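Local coordinates for protein type II secretion ATPase XpsE (Xanthomonas campestris, PDB 2D28) that belongs to the secretion ATPases of the type II system and is represented here by its N-terminal domain, which includes an MshEN domain of the GspE_N-like clan, at residues E51-A59 and H133-D141. The protein carries 1 engineered substitution. Sequence-based numbering, arbitrary orientation.
Sequences ERDHAETCA and HVGLRSEID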
loop_
_atom_site.group_PDB
_atom_site.type_symbol
_atom_site.label_atom_id
_atom_site.label_comp_id
_atom_site.label_asym_id
_atom_site.label_seq_id
_atom_site.Cartn_x
_atom_site.Cartn_y
_atom_site.Cartn_z
ATOM N N GLU A 51 7.407 -8.430 -2.358
ATOM C CA GLU A 51 6.886 -7.070 -2.347
ATOM C C GLU A 51 6.526 -6.580 -3.710
ATOM O O GLU A 51 5.483 -5.948 -3.897
ATOM C CB GLU A 51 7.908 -6.110 -1.743
ATOM C CG GLU A 51 8.036 -6.275 -0.245
ATOM C CD GLU A 51 8.805 -5.098 0.411
ATOM O OE1 GLU A 51 9.180 -4.126 -0.308
ATOM O OE2 GLU A 51 9.007 -5.154 1.664
ATOM N N ARG A 52 7.355 -6.897 -4.716
ATOM C CA ARG A 52 7.033 -6.528 -6.064
ATOM C C ARG A 52 5.717 -7.112 -6.596
ATOM O O ARG A 52 4.898 -6.384 -7.176
ATOM C CB ARG A 52 8.187 -6.830 -7.024
ATOM C CG ARG A 52 7.858 -6.404 -8.444
ATOM C CD ARG A 52 9.082 -6.334 -9.397
ATOM N NE ARG A 52 9.928 -5.275 -8.916
ATOM C CZ ARG A 52 9.717 -3.976 -9.166
ATOM N NH1 ARG A 52 10.517 -3.102 -8.632
ATOM N NH2 ARG A 52 8.724 -3.551 -9.906
ATOM N N ASP A 53 5.493 -8.402 -6.376
ATOM C CA ASP A 53 4.306 -9.073 -6.861
ATOM C C ASP A 53 3.078 -8.645 -6.050
ATOM O O ASP A 53 1.989 -8.593 -6.611
ATOM C CB ASP A 53 4.414 -10.573 -6.730
ATOM C CG ASP A 53 5.300 -11.221 -7.831
ATOM O OD1 ASP A 53 5.462 -10.641 -8.899
ATOM O OD2 ASP A 53 5.864 -12.308 -7.631
ATOM N N HIS A 54 3.270 -8.352 -4.767
ATOM C CA HIS A 54 2.208 -7.739 -3.961
ATOM C C HIS A 54 1.754 -6.418 -4.592
ATOM O O HIS A 54 0.551 -6.252 -4.969
ATOM C CB HIS A 54 2.609 -7.570 -2.496
ATOM C CG HIS A 54 1.560 -6.846 -1.697
ATOM N ND1 HIS A 54 0.355 -6.479 -2.242
ATOM C CD2 HIS A 54 1.515 -6.425 -0.424
ATOM C CE1 HIS A 54 -0.372 -5.849 -1.335
ATOM N NE2 HIS A 54 0.326 -5.761 -0.237
ATOM N N ALA A 55 2.684 -5.489 -4.754
ATOM C CA ALA A 55 2.416 -4.175 -5.382
ATOM C C ALA A 55 1.775 -4.331 -6.757
ATOM O O ALA A 55 0.728 -3.691 -7.102
ATOM C CB ALA A 55 3.722 -3.338 -5.503
ATOM N N GLU A 56 2.415 -5.144 -7.604
ATOM C CA GLU A 56 1.891 -5.382 -8.935
ATOM C C GLU A 56 0.442 -5.780 -9.040
ATOM O O GLU A 56 -0.367 -5.212 -9.855
ATOM C CB GLU A 56 2.702 -6.508 -9.612
ATOM C CG GLU A 56 2.321 -6.695 -11.085
ATOM C CD GLU A 56 3.169 -5.865 -12.035
ATOM O OE1 GLU A 56 3.924 -4.965 -11.531
ATOM O OE2 GLU A 56 3.095 -6.134 -13.272
ATOM N N THR A 57 0.101 -6.763 -8.209
ATOM C CA THR A 57 -1.203 -7.325 -8.212
ATOM C C THR A 57 -2.248 -6.356 -7.641
ATOM O O THR A 57 -3.355 -6.292 -8.155
ATOM C CB THR A 57 -1.172 -8.654 -7.470
ATOM O OG1 THR A 57 -0.137 -9.434 -8.088
ATOM C CG2 THR A 57 -2.494 -9.420 -7.750
ATOM N N CYS A 58 -1.914 -5.690 -6.525
ATOM C CA CYS A 58 -2.757 -4.630 -5.984
ATOM C C CYS A 58 -3.081 -3.620 -7.100
ATOM O O CYS A 58 -4.231 -3.264 -7.320
ATOM C CB CYS A 58 -2.032 -3.926 -4.839
ATOM S SG CYS A 58 -2.014 -4.862 -3.339
ATOM N N ALA A 59 -2.082 -3.225 -7.865
ATOM C CA ALA A 59 -2.283 -2.251 -8.914
ATOM C C ALA A 59 -3.167 -2.758 -10.041
ATOM O O ALA A 59 -4.055 -2.040 -10.471
ATOM C CB ALA A 59 -0.966 -1.808 -9.459
ATOM N N HIS A 133 -1.295 5.935 -5.216
ATOM C CA HIS A 133 -0.259 5.360 -6.059
ATOM C C HIS A 133 0.379 4.196 -5.334
ATOM O O HIS A 133 0.790 4.337 -4.152
ATOM C CB HIS A 133 0.818 6.407 -6.298
ATOM C CG HIS A 133 0.323 7.682 -6.915
ATOM N ND1 HIS A 133 0.181 8.847 -6.210
ATOM C CD2 HIS A 133 0.074 8.005 -8.198
ATOM C CE1 HIS A 133 -0.255 9.804 -7.024
ATOM N NE2 HIS A 133 -0.374 9.297 -8.229
ATOM N N VAL A 134 0.418 3.038 -5.961
ATOM C CA VAL A 134 0.915 1.841 -5.287
ATOM C C VAL A 134 2.470 1.857 -5.360
ATOM O O VAL A 134 3.098 2.187 -6.395
ATOM C CB VAL A 134 0.354 0.539 -5.917
ATOM C CG1 VAL A 134 0.802 -0.732 -5.151
ATOM C CG2 VAL A 134 -1.202 0.629 -6.140
ATOM N N GLY A 135 3.072 1.532 -4.256
ATOM C CA GLY A 135 4.525 1.402 -4.143
ATOM C C GLY A 135 4.907 0.167 -3.341
ATOM O O GLY A 135 4.131 -0.410 -2.557
ATOM N N LEU A 136 6.107 -0.320 -3.627
ATOM C CA LEU A 136 6.662 -1.456 -2.955
ATOM C C LEU A 136 6.905 -0.975 -1.463
ATOM O O LEU A 136 7.300 0.191 -1.172
ATOM C CB LEU A 136 7.978 -1.944 -3.607
ATOM C CG LEU A 136 7.900 -2.961 -4.770
ATOM C CD1 LEU A 136 7.309 -2.320 -6.023
ATOM C CD2 LEU A 136 9.358 -3.436 -5.033
ATOM N N ARG A 137 6.488 -1.847 -0.579
ATOM C CA ARG A 137 6.465 -1.593 0.836
ATOM C C ARG A 137 7.782 -0.978 1.329
ATOM O O ARG A 137 7.783 0.021 2.054
ATOM C CB ARG A 137 6.167 -2.885 1.586
ATOM C CG ARG A 137 5.828 -2.676 3.127
ATOM C CD ARG A 137 5.475 -3.994 3.864
ATOM N NE ARG A 137 4.438 -4.643 3.071
ATOM C CZ ARG A 137 3.164 -4.298 3.084
ATOM N NH1 ARG A 137 2.382 -4.844 2.197
ATOM N NH2 ARG A 137 2.679 -3.445 4.000
ATOM N N SER A 138 8.904 -1.593 0.982
ATOM C CA SER A 138 10.170 -1.164 1.560
ATOM C C SER A 138 10.602 0.123 0.948
ATOM O O SER A 138 11.393 0.894 1.556
ATOM C CB SER A 138 11.244 -2.241 1.290
ATOM O OG SER A 138 10.855 -3.366 2.078
ATOM N N GLU A 139 10.194 0.370 -0.305
ATOM C CA GLU A 139 10.508 1.643 -0.943
ATOM C C GLU A 139 9.801 2.814 -0.260
ATOM O O GLU A 139 10.363 3.902 -0.124
ATOM C CB GLU A 139 10.167 1.615 -2.437
ATOM C CG GLU A 139 11.056 0.629 -3.178
ATOM C CD GLU A 139 10.764 0.540 -4.675
ATOM O OE1 GLU A 139 10.119 1.420 -5.220
ATOM O OE2 GLU A 139 11.239 -0.439 -5.249
ATOM N N ILE A 140 8.539 2.607 0.085
ATOM C CA ILE A 140 7.767 3.570 0.881
ATOM C C ILE A 140 8.435 3.768 2.250
ATOM O O ILE A 140 8.619 4.914 2.697
ATOM C CB ILE A 140 6.308 3.088 1.046
ATOM C CG1 ILE A 140 5.623 3.073 -0.304
ATOM C CG2 ILE A 140 5.553 3.976 2.037
ATOM C CD1 ILE A 140 4.241 2.534 -0.309
ATOM N N ASP A 141 8.779 2.670 2.923
ATOM C CA ASP A 141 9.436 2.795 4.245
ATOM C C ASP A 141 10.722 3.614 4.187
ATOM O O ASP A 141 10.936 4.476 5.012
ATOM C CB ASP A 141 9.760 1.431 4.780
ATOM C CG ASP A 141 8.527 0.677 5.132
ATOM O OD1 ASP A 141 7.405 1.251 5.251
ATOM O OD2 ASP A 141 8.600 -0.522 5.276
HETATM O O HOH W 1 4.809 -4.248 -1.632
#
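The carboxylate of E51 grips the first turn of helix 137-147 at S138: OE2 takes a hydrogen bond from S138 OG at 2.6 Å, and OE1 one from S138 N at 2.9 Å. Both donors arrive on the syn side, the hydroxyl near the carboxylate plane and the amide 34° out of it. E51 reaches that far because its chain runs extended beyond CG. As an acid from another helix bonded to a first-turn amide, it probably also interacts favourably with the helix dipole. Beside it a water links E51 O to R137 N, donating to the carbonyl and accepting from the amide. R137 NH1 comes in at the edge of the H54 ring, 3.2 Å from CD2, with the two planes 23° apart; D112 OD1 forms a salt bridge with R137 NH1 and a hydrogen bond with H54 NE2, bringing the two together. L136, the N-cap residue, lays CD2 over one face of the R52 guanidinium and sets CD1 3.8 Å from A55 CB. V134 fits its CG1 against A55 and C58, its CG2 against A59 CB at 4.1 Å. The axes of 51-59 and 137-141 run nearly perpendicular (96°), and helix 51-62 packs across the alpha/beta MshEN domain where strand 130-134 leads into helix 137-147.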